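Local coordinates for protein glycerophosphoryl diester phosphodiesterase (Parabacteroides distasonis, PDB 3MZ2) that probably hydrolyses glycerophosphodiesters to an alcohol and glycerol 3-phosphate, as a TIM-barrel enzyme of the glycerophosphodiester phosphodiesterase family, at residues P46-E51 with E65-L70; Q155-V160 with E175-F180. All coordinates share one frame; numbering follows the deposited sequence. Where two conformers were deposited one is given.

Contact 1 of 2, residues P46-E51 with E65-L70; sequences PENSME and EIDPRL
N48 ND2 donates to D67 OD2 over 2.8 Å, in a nearly straight hydrogen bond with an angle of 172° at the hydrogen. The other carboxylate oxygen, D67 OD1, forms a salt bridge with K140. The N48 bond uses the anti lone pair of OD2, and the oxygen lies almost in the amide plane. The two flat groups are nevertheless turned well apart, 69° between amide and carboxylate.

The other end of the same amide is used as well. N48 OD1 accepts from the backbone N of D67 at 3.2 Å, with the donor tilted from the carbonyl plane. N48 thus bonds to both the main chain and the side chain of D67, and this fixes the rotation of its amide. OD1 of N48 also lies 3.5 Å from I66 CA. The N48 side chain has CG anti to its carbonyl carbon (chi1 -77°), a setting that carries the amide across to D67.

E47 OE2 forms salt bridges with R38, R41 and R86. A bound sulfate lies about 4 Å from the D67 side chain. The sulfate, probably from the crystallisation liquor, may mark the phosphate pocket expected at the C-terminal end of the barrel strands in this family.

Next in the chain, S49 is the N-cap of helix 50-59. The contact belongs to the beta-alpha-beta unit of strand 33-36, helix 50-59 and strand 63-70. N48 and I66 both touch L78 of strand 76-78, and I66 also reaches strand 135-137 and helix 122-129.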
ATOM      1  N   PRO A  46       5.877 -22.796  -3.347  1.00 18.48           N
ATOM      2  CA  PRO A  46       5.095 -21.578  -3.299  1.00 17.77           C
ATOM      3  C   PRO A  46       5.820 -20.325  -2.766  1.00 16.30           C
ATOM      4  O   PRO A  46       6.774 -20.415  -1.986  1.00 17.06           O
ATOM      5  CB  PRO A  46       3.958 -21.952  -2.340  1.00 18.34           C
ATOM      6  CG  PRO A  46       3.950 -23.454  -2.276  1.00 20.33           C
ATOM      7  CD  PRO A  46       5.365 -23.834  -2.434  1.00 19.68           C
ATOM      8  N   GLU A  47       5.354 -19.165  -3.194  1.00 15.41           N
ATOM      9  CA  GLU A  47       5.682 -17.858  -2.576  1.00 15.42           C
ATOM     10  C   GLU A  47       5.475 -17.902  -1.093  1.00 14.74           C
ATOM     11  O   GLU A  47       4.560 -18.602  -0.638  1.00 14.97           O
ATOM     12  CB  GLU A  47       4.664 -16.813  -3.034  1.00 16.45           C
ATOM     13  CG  GLU A  47       4.835 -16.356  -4.377  1.00 19.93           C
ATOM     14  CD  GLU A  47       3.749 -15.390  -4.819  1.00 20.06           C
ATOM     15  OE1 GLU A  47       2.998 -14.762  -3.995  1.00 16.86           O
ATOM     16  OE2 GLU A  47       3.709 -15.220  -6.047  1.00 22.75           O
ATOM     17  N   ASN A  48       6.284 -17.130  -0.364  1.00 12.80           N
ATOM     18  CA  ASN A  48       6.067 -16.910   1.079  1.00 12.31           C
ATOM     19  C   ASN A  48       5.865 -18.229   1.837  1.00 12.51           C
ATOM     20  O   ASN A  48       4.938 -18.381   2.641  1.00 13.16           O
ATOM     21  CB  ASN A  48       4.891 -15.940   1.300  1.00 11.85           C
ATOM     22  CG  ASN A  48       5.263 -14.496   1.043  1.00 11.44           C
ATOM     23  OD1 ASN A  48       6.140 -13.939   1.710  1.00 14.93           O
ATOM     24  ND2 ASN A  48       4.568 -13.850   0.095  1.00 11.60           N
ATOM     25  N   SER A  49       6.769 -19.162   1.585  1.00 14.23           N
ATOM     26  CA  SER A  49       6.738 -20.444   2.269  0.60 14.33           C
ATOM     27  C   SER A  49       8.105 -20.774   2.805  1.00 15.02           C
ATOM     28  O   SER A  49       9.120 -20.440   2.201  1.00 15.54           O
ATOM     29  CB  SER A  49       6.253 -21.570   1.346  0.60 16.12           C
ATOM     30  OG  SER A  49       7.258 -21.993   0.419  0.60 13.36           O
HETATM   31  N   MSE A  50       8.125 -21.413   3.966  1.00 15.12           N
HETATM   32  CA  MSE A  50       9.404 -21.788   4.593  1.00 15.10           C
HETATM   33  C   MSE A  50      10.153 -22.723   3.672  1.00 15.57           C
HETATM   34  O   MSE A  50      11.381 -22.673   3.557  1.00 14.70           O
HETATM   35  CB  MSE A  50       9.151 -22.526   5.886  1.00 16.88           C
HETATM   36  CG  MSE A  50       8.346 -21.799   6.897  1.00 17.48           C
HETATM   37 SE   MSE A  50       9.349 -20.218   7.491  0.75 21.91          SE
HETATM   38  CE  MSE A  50      10.864 -21.191   8.266  1.00 23.38           C
ATOM     39  N   GLU A  51       9.403 -23.602   3.031  1.00 15.98           N
ATOM     40  CA  GLU A  51       9.995 -24.623   2.160  1.00 16.58           C
ATOM     41  C   GLU A  51      10.728 -23.971   0.988  1.00 16.25           C
ATOM     42  O   GLU A  51      11.808 -24.408   0.580  1.00 16.40           O
ATOM     43  CB  GLU A  51       8.894 -25.580   1.673  1.00 17.84           C
ATOM     44  CG  GLU A  51       8.341 -26.473   2.781  1.00 19.16           C
ATOM     45  CD  GLU A  51       7.212 -25.848   3.624  1.00 18.68           C
ATOM     46  OE1 GLU A  51       6.817 -24.686   3.382  1.00 16.66           O
ATOM     47  OE2 GLU A  51       6.720 -26.538   4.548  1.00 20.20           O
ATOM     48  N   GLU A  65      12.698 -11.327   0.530  1.00 11.89           N
ATOM     49  CA  GLU A  65      11.736 -10.248   0.669  1.00 12.45           C
ATOM     50  C   GLU A  65      10.383 -10.931   0.853  1.00 11.99           C
ATOM     51  O   GLU A  65      10.026 -11.807   0.078  1.00 13.01           O
ATOM     52  CB  GLU A  65      11.764  -9.424  -0.611  1.00 13.18           C
ATOM     53  CG  GLU A  65      10.839  -8.238  -0.530  1.00 16.47           C
ATOM     54  CD  GLU A  65       9.468  -8.454  -1.109  1.00 22.39           C
ATOM     55  OE1 GLU A  65       9.168  -9.516  -1.685  1.00 25.21           O
ATOM     56  OE2 GLU A  65       8.673  -7.494  -0.978  1.00 27.73           O
ATOM     57  N   ILE A  66       9.657 -10.602   1.919  1.00 11.24           N
ATOM     58  CA  ILE A  66       8.458 -11.326   2.290  1.00 11.45           C
ATOM     59  C   ILE A  66       7.316 -10.356   2.600  1.00 11.20           C
ATOM     60  O   ILE A  66       7.529  -9.135   2.792  1.00 11.71           O
ATOM     61  CB  ILE A  66       8.767 -12.300   3.478  1.00 11.13           C
ATOM     62  CG1 ILE A  66       9.251 -11.539   4.710  1.00 10.89           C
ATOM     63  CG2 ILE A  66       9.835 -13.321   3.028  1.00  9.46           C
ATOM     64  CD1 ILE A  66       9.557 -12.389   5.974  1.00 12.37           C
ATOM     65  N   ASP A  67       6.106 -10.914   2.678  1.00 11.80           N
ATOM     66  CA  ASP A  67       4.859 -10.158   2.765  1.00 11.90           C
ATOM     67  C   ASP A  67       4.080 -10.431   4.069  1.00 12.82           C
ATOM     68  O   ASP A  67       3.195 -11.292   4.097  1.00 13.24           O
ATOM     69  CB  ASP A  67       3.952 -10.511   1.555  1.00 12.89           C
ATOM     70  CG  ASP A  67       4.616 -10.203   0.226  1.00 14.67           C
ATOM     71  OD1 ASP A  67       4.867  -8.998  -0.002  1.00 19.24           O
ATOM     72  OD2 ASP A  67       4.868 -11.134  -0.558  1.00 16.44           O
ATOM     73  N   PRO A  68       4.395  -9.695   5.154  1.00 13.81           N
ATOM     74  CA  PRO A  68       3.674  -9.851   6.418  1.00 12.55           C
ATOM     75  C   PRO A  68       2.289  -9.221   6.356  1.00 12.48           C
ATOM     76  O   PRO A  68       2.116  -8.120   5.830  1.00 12.92           O
ATOM     77  CB  PRO A  68       4.552  -9.132   7.458  1.00 13.57           C
ATOM     78  CG  PRO A  68       5.693  -8.558   6.742  1.00 15.42           C
ATOM     79  CD  PRO A  68       5.466  -8.697   5.258  1.00 13.55           C
ATOM     80  N   ARG A  69       1.297  -9.957   6.835  1.00 11.30           N
ATOM     81  CA  ARG A  69      -0.052  -9.447   6.933  1.00 12.57           C
ATOM     82  C   ARG A  69      -0.809 -10.171   8.054  1.00 13.11           C
ATOM     83  O   ARG A  69      -0.367 -11.175   8.601  1.00 14.28           O
ATOM     84  CB  ARG A  69      -0.828  -9.568   5.605  1.00 13.90           C
ATOM     85  CG  ARG A  69      -1.090 -10.960   5.158  1.00 15.38           C
ATOM     86  CD  ARG A  69      -2.154 -11.059   4.049  1.00 15.30           C
ATOM     87  NE  ARG A  69      -1.890 -10.234   2.844  1.00 16.33           N
ATOM     88  CZ  ARG A  69      -2.563  -9.139   2.526  1.00 17.71           C
ATOM     89  NH1 ARG A  69      -3.492  -8.649   3.333  1.00 18.37           N
ATOM     90  NH2 ARG A  69      -2.244  -8.495   1.413  1.00 19.32           N
ATOM     91  N   LEU A  70      -1.960  -9.635   8.366  1.00 14.39           N
ATOM     92  CA  LEU A  70      -2.681  -9.990   9.582  1.00 15.01           C
ATOM     93  C   LEU A  70      -3.841 -10.970   9.393  1.00 15.56           C
ATOM     94  O   LEU A  70      -4.626 -10.874   8.453  1.00 15.63           O
ATOM     95  CB  LEU A  70      -3.229  -8.708  10.224  1.00 15.55           C
ATOM     96  CG  LEU A  70      -2.256  -7.700  10.782  1.00 15.72           C
ATOM     97  CD1 LEU A  70      -2.985  -6.399  11.219  1.00 17.98           C
ATOM     98  CD2 LEU A  70      -1.461  -8.339  11.931  1.00 16.87           C
TER

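Contact 2 of 2, residues Q155-V160 with E175-F180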
ATOM      1  N   GLN A 155      15.260  -8.364  19.169  1.00 14.81           N
ATOM      2  CA  GLN A 155      16.689  -8.086  18.899  1.00 14.84           C
ATOM      3  C   GLN A 155      17.055  -8.662  17.542  1.00 13.19           C
ATOM      4  O   GLN A 155      18.152  -9.154  17.366  1.00 13.67           O
ATOM      5  CB  GLN A 155      17.596  -8.562  20.050  1.00 16.44           C
ATOM      6  CG  GLN A 155      17.113  -8.031  21.416  1.00 18.49           C
ATOM      7  CD  GLN A 155      17.936  -8.522  22.623  1.00 22.84           C
ATOM      8  OE1 GLN A 155      17.482  -8.440  23.753  1.00 34.10           O
ATOM      9  NE2 GLN A 155      19.126  -8.966  22.385  1.00 27.59           N
ATOM     10  N   ALA A 156      16.170  -8.476  16.560  1.00 11.95           N
ATOM     11  CA  ALA A 156      16.295  -9.073  15.215  1.00 12.14           C
ATOM     12  C   ALA A 156      16.847  -8.089  14.190  1.00 12.59           C
ATOM     13  O   ALA A 156      16.850  -8.355  13.003  1.00 11.81           O
ATOM     14  CB  ALA A 156      14.898  -9.635  14.726  1.00 12.40           C
ATOM     15  N   GLU A 157      17.315  -6.933  14.645  1.00 11.56           N
ATOM     16  CA  GLU A 157      17.891  -5.943  13.701  1.00 11.69           C
ATOM     17  C   GLU A 157      18.961  -6.445  12.765  1.00 11.05           C
ATOM     18  O   GLU A 157      19.035  -5.951  11.620  1.00 12.84           O
ATOM     19  CB  GLU A 157      18.430  -4.725  14.414  1.00 11.88           C
ATOM     20  CG  GLU A 157      17.422  -4.014  15.373  1.00 12.98           C
ATOM     21  CD  GLU A 157      17.557  -4.426  16.837  1.00 13.92           C
ATOM     22  OE1 GLU A 157      17.900  -5.601  17.130  1.00 13.97           O
ATOM     23  OE2 GLU A 157      17.304  -3.565  17.722  1.00 14.99           O
ATOM     24  N   PRO A 158      19.817  -7.388  13.222  1.00 12.24           N
ATOM     25  CA  PRO A 158      20.838  -7.870  12.273  1.00 12.41           C
ATOM     26  C   PRO A 158      20.354  -8.763  11.139  1.00 12.87           C
ATOM     27  O   PRO A 158      21.152  -9.129  10.262  1.00 13.64           O
ATOM     28  CB  PRO A 158      21.791  -8.684  13.176  1.00 13.04           C
ATOM     29  CG  PRO A 158      21.572  -8.128  14.562  1.00 13.94           C
ATOM     30  CD  PRO A 158      20.128  -7.756  14.619  1.00 12.44           C
ATOM     31  N   TYR A 159      19.090  -9.182  11.157  1.00 12.91           N
ATOM     32  CA  TYR A 159      18.599 -10.128  10.166  1.00 13.65           C
ATOM     33  C   TYR A 159      17.176  -9.872   9.678  1.00 13.57           C
ATOM     34  O   TYR A 159      16.634 -10.685   8.933  1.00 13.64           O
ATOM     35  CB  TYR A 159      18.764 -11.598  10.599  1.00 15.81           C
ATOM     36  CG  TYR A 159      18.152 -11.968  11.919  1.00 13.30           C
ATOM     37  CD1 TYR A 159      18.824 -11.703  13.132  1.00 14.34           C
ATOM     38  CD2 TYR A 159      16.968 -12.745  11.983  1.00 14.89           C
ATOM     39  CE1 TYR A 159      18.261 -12.053  14.343  1.00 15.54           C
ATOM     40  CE2 TYR A 159      16.428 -13.115  13.192  1.00 14.57           C
ATOM     41  CZ  TYR A 159      17.046 -12.753  14.364  1.00 15.50           C
ATOM     42  OH  TYR A 159      16.495 -13.146  15.557  1.00 18.68           O
ATOM     43  N   VAL A 160      16.569  -8.774  10.088  1.00 13.12           N
ATOM     44  CA  VAL A 160      15.222  -8.421   9.586  1.00 12.52           C
ATOM     45  C   VAL A 160      15.265  -6.947   9.200  1.00 12.15           C
ATOM     46  O   VAL A 160      15.368  -6.073  10.071  1.00 13.01           O
ATOM     47  CB  VAL A 160      14.126  -8.697  10.633  1.00 12.34           C
ATOM     48  CG1 VAL A 160      12.697  -8.407  10.038  1.00 12.57           C
ATOM     49  CG2 VAL A 160      14.210 -10.110  11.206  1.00 13.95           C
ATOM     50  N   GLU A 175      14.229   6.845  13.859  1.00 15.62           N
ATOM     51  CA  GLU A 175      14.096   7.580  15.113  1.00 17.96           C
ATOM     52  C   GLU A 175      13.638   6.621  16.214  1.00 17.42           C
ATOM     53  O   GLU A 175      14.077   6.774  17.350  1.00 20.72           O
ATOM     54  CB  GLU A 175      13.178   8.804  14.952  1.00 17.65           C
ATOM     55  CG  GLU A 175      13.862   9.872  14.054  1.00 20.98           C
ATOM     56  CD  GLU A 175      13.187  11.213  13.995  1.00 24.09           C
ATOM     57  OE1 GLU A 175      12.049  11.308  14.482  1.00 23.50           O
ATOM     58  OE2 GLU A 175      13.832  12.160  13.425  1.00 21.92           O
ATOM     59  N   LYS A 176      12.820   5.612  15.881  1.00 17.01           N
ATOM     60  CA  LYS A 176      12.385   4.625  16.885  1.00 17.10           C
ATOM     61  C   LYS A 176      13.493   3.656  17.250  1.00 16.32           C
ATOM     62  O   LYS A 176      13.609   3.222  18.397  1.00 16.77           O
ATOM     63  CB  LYS A 176      11.198   3.806  16.389  1.00 18.12           C
ATOM     64  CG  LYS A 176       9.889   4.519  16.493  1.00 20.88           C
ATOM     65  CD  LYS A 176       8.735   3.577  16.319  1.00 24.66           C
ATOM     66  N   ASN A 177      14.316   3.304  16.277  1.00 13.45           N
ATOM     67  CA  ASN A 177      15.445   2.408  16.554  1.00 13.57           C
ATOM     68  C   ASN A 177      16.540   2.610  15.506  1.00 13.17           C
ATOM     69  O   ASN A 177      16.443   2.143  14.362  1.00 11.37           O
ATOM     70  CB  ASN A 177      14.990   0.959  16.580  1.00 12.03           C
ATOM     71  CG  ASN A 177      16.122  -0.015  16.934  1.00 14.06           C
ATOM     72  OD1 ASN A 177      17.288   0.345  16.998  1.00 14.46           O
ATOM     73  ND2 ASN A 177      15.751  -1.253  17.153  1.00 13.60           N
ATOM     74  N   PRO A 178      17.613   3.322  15.894  1.00 13.62           N
ATOM     75  CA  PRO A 178      18.642   3.621  14.880  1.00 13.67           C
ATOM     76  C   PRO A 178      19.519   2.478  14.441  1.00 13.88           C
ATOM     77  O   PRO A 178      20.430   2.672  13.623  1.00 15.76           O
ATOM     78  CB  PRO A 178      19.506   4.690  15.582  1.00 14.04           C
ATOM     79  CG  PRO A 178      19.349   4.381  17.009  1.00 16.65           C
ATOM     80  CD  PRO A 178      17.901   4.018  17.160  1.00 16.57           C
ATOM     81  N   ASN A 179      19.293   1.292  14.991  1.00 13.24           N
ATOM     82  CA  ASN A 179      19.975   0.095  14.546  1.00 14.18           C
ATOM     83  C   ASN A 179      19.232  -0.610  13.416  1.00 12.60           C
ATOM     84  O   ASN A 179      19.699  -1.612  12.902  1.00 14.57           O
ATOM     85  CB  ASN A 179      20.181  -0.844  15.728  1.00 14.91           C
ATOM     86  CG  ASN A 179      21.207  -0.301  16.740  1.00 19.12           C
ATOM     87  OD1 ASN A 179      22.191   0.356  16.366  1.00 25.52           O
ATOM     88  ND2 ASN A 179      20.925  -0.477  17.999  1.00 27.54           N
ATOM     89  N   PHE A 180      18.077  -0.097  12.993  1.00 11.93           N
ATOM     90  CA  PHE A 180      17.399  -0.721  11.862  1.00 11.04           C
ATOM     91  C   PHE A 180      18.179  -0.538  10.548  1.00 11.54           C
ATOM     92  O   PHE A 180      18.814   0.507  10.299  1.00 12.28           O
ATOM     93  CB  PHE A 180      16.037  -0.106  11.643  1.00 11.13           C
ATOM     94  CG  PHE A 180      14.962  -0.453  12.652  1.00 12.47           C
ATOM     95  CD1 PHE A 180      14.844  -1.719  13.230  1.00 15.18           C
ATOM     96  CD2 PHE A 180      13.983   0.489  12.931  1.00 11.76           C
ATOM     97  CE1 PHE A 180      13.832  -1.979  14.158  1.00 13.92           C
ATOM     98  CE2 PHE A 180      12.961   0.230  13.807  1.00 13.61           C
ATOM     99  CZ  PHE A 180      12.870  -0.994  14.403  1.00 11.88           C
TER
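E157 and N177 meet with their side chains crossing at about a right angle. The carboxylate and amide planes are also almost perpendicular, 86° apart. N177 ND2 donates to E157 OE2 over 2.8 Å, with an angle of 164° at the hydrogen. The oxygen lies in the amide plane and is met on its anti side, with the donor slightly out of the carboxylate plane. E157 reaches N177 by a bend at chi2 (96°). The same ND2 also bonds to T152 of helix 144-153, so this nitrogen has two acceptors.

N177 OD1 turns back on its own loop. It accepts from the backbone N of N179 at 3.0 Å, an Asx turn, within a type I beta turn from N177 to F180. This turn leads from helix 167-176 toward strand 182-185 of the barrel. Helix 144-153 closes in a Schellman motif at Q155, just before E157.

The remaining contacts are van der Waals. E157 CG approaches the F180 ring obliquely, 4.1 Å from CD1, while N177 CB lies over one face of that ring. E157 CB is 3.7 Å from N179 O. V17 of helix 17-23 touches the side chains of E157, P158 and N179.

In the fold
Both contacts lie in one barrel domain but at different depths. Contact 1 is buried, its centre about 11 Å from the chain centre; contact 2 is only partly buried, its centre about 16 Å from the chain centre. Each turns on an asparagine amide meeting a carboxylate. In contact 1 the acid has a lysine partner and lies near a bound sulfate, in a charged setting. In contact 2 the glutamate meets loop residues and an aromatic ring. Contact 1 joins a loop and helix start to a strand, while contact 2 joins the loop after helix 144-153 to the turn that follows the end of helix 167-176. The two contact centres are 20 Å apart and the segments do not touch. Helix 122-129 packs against side chains of both.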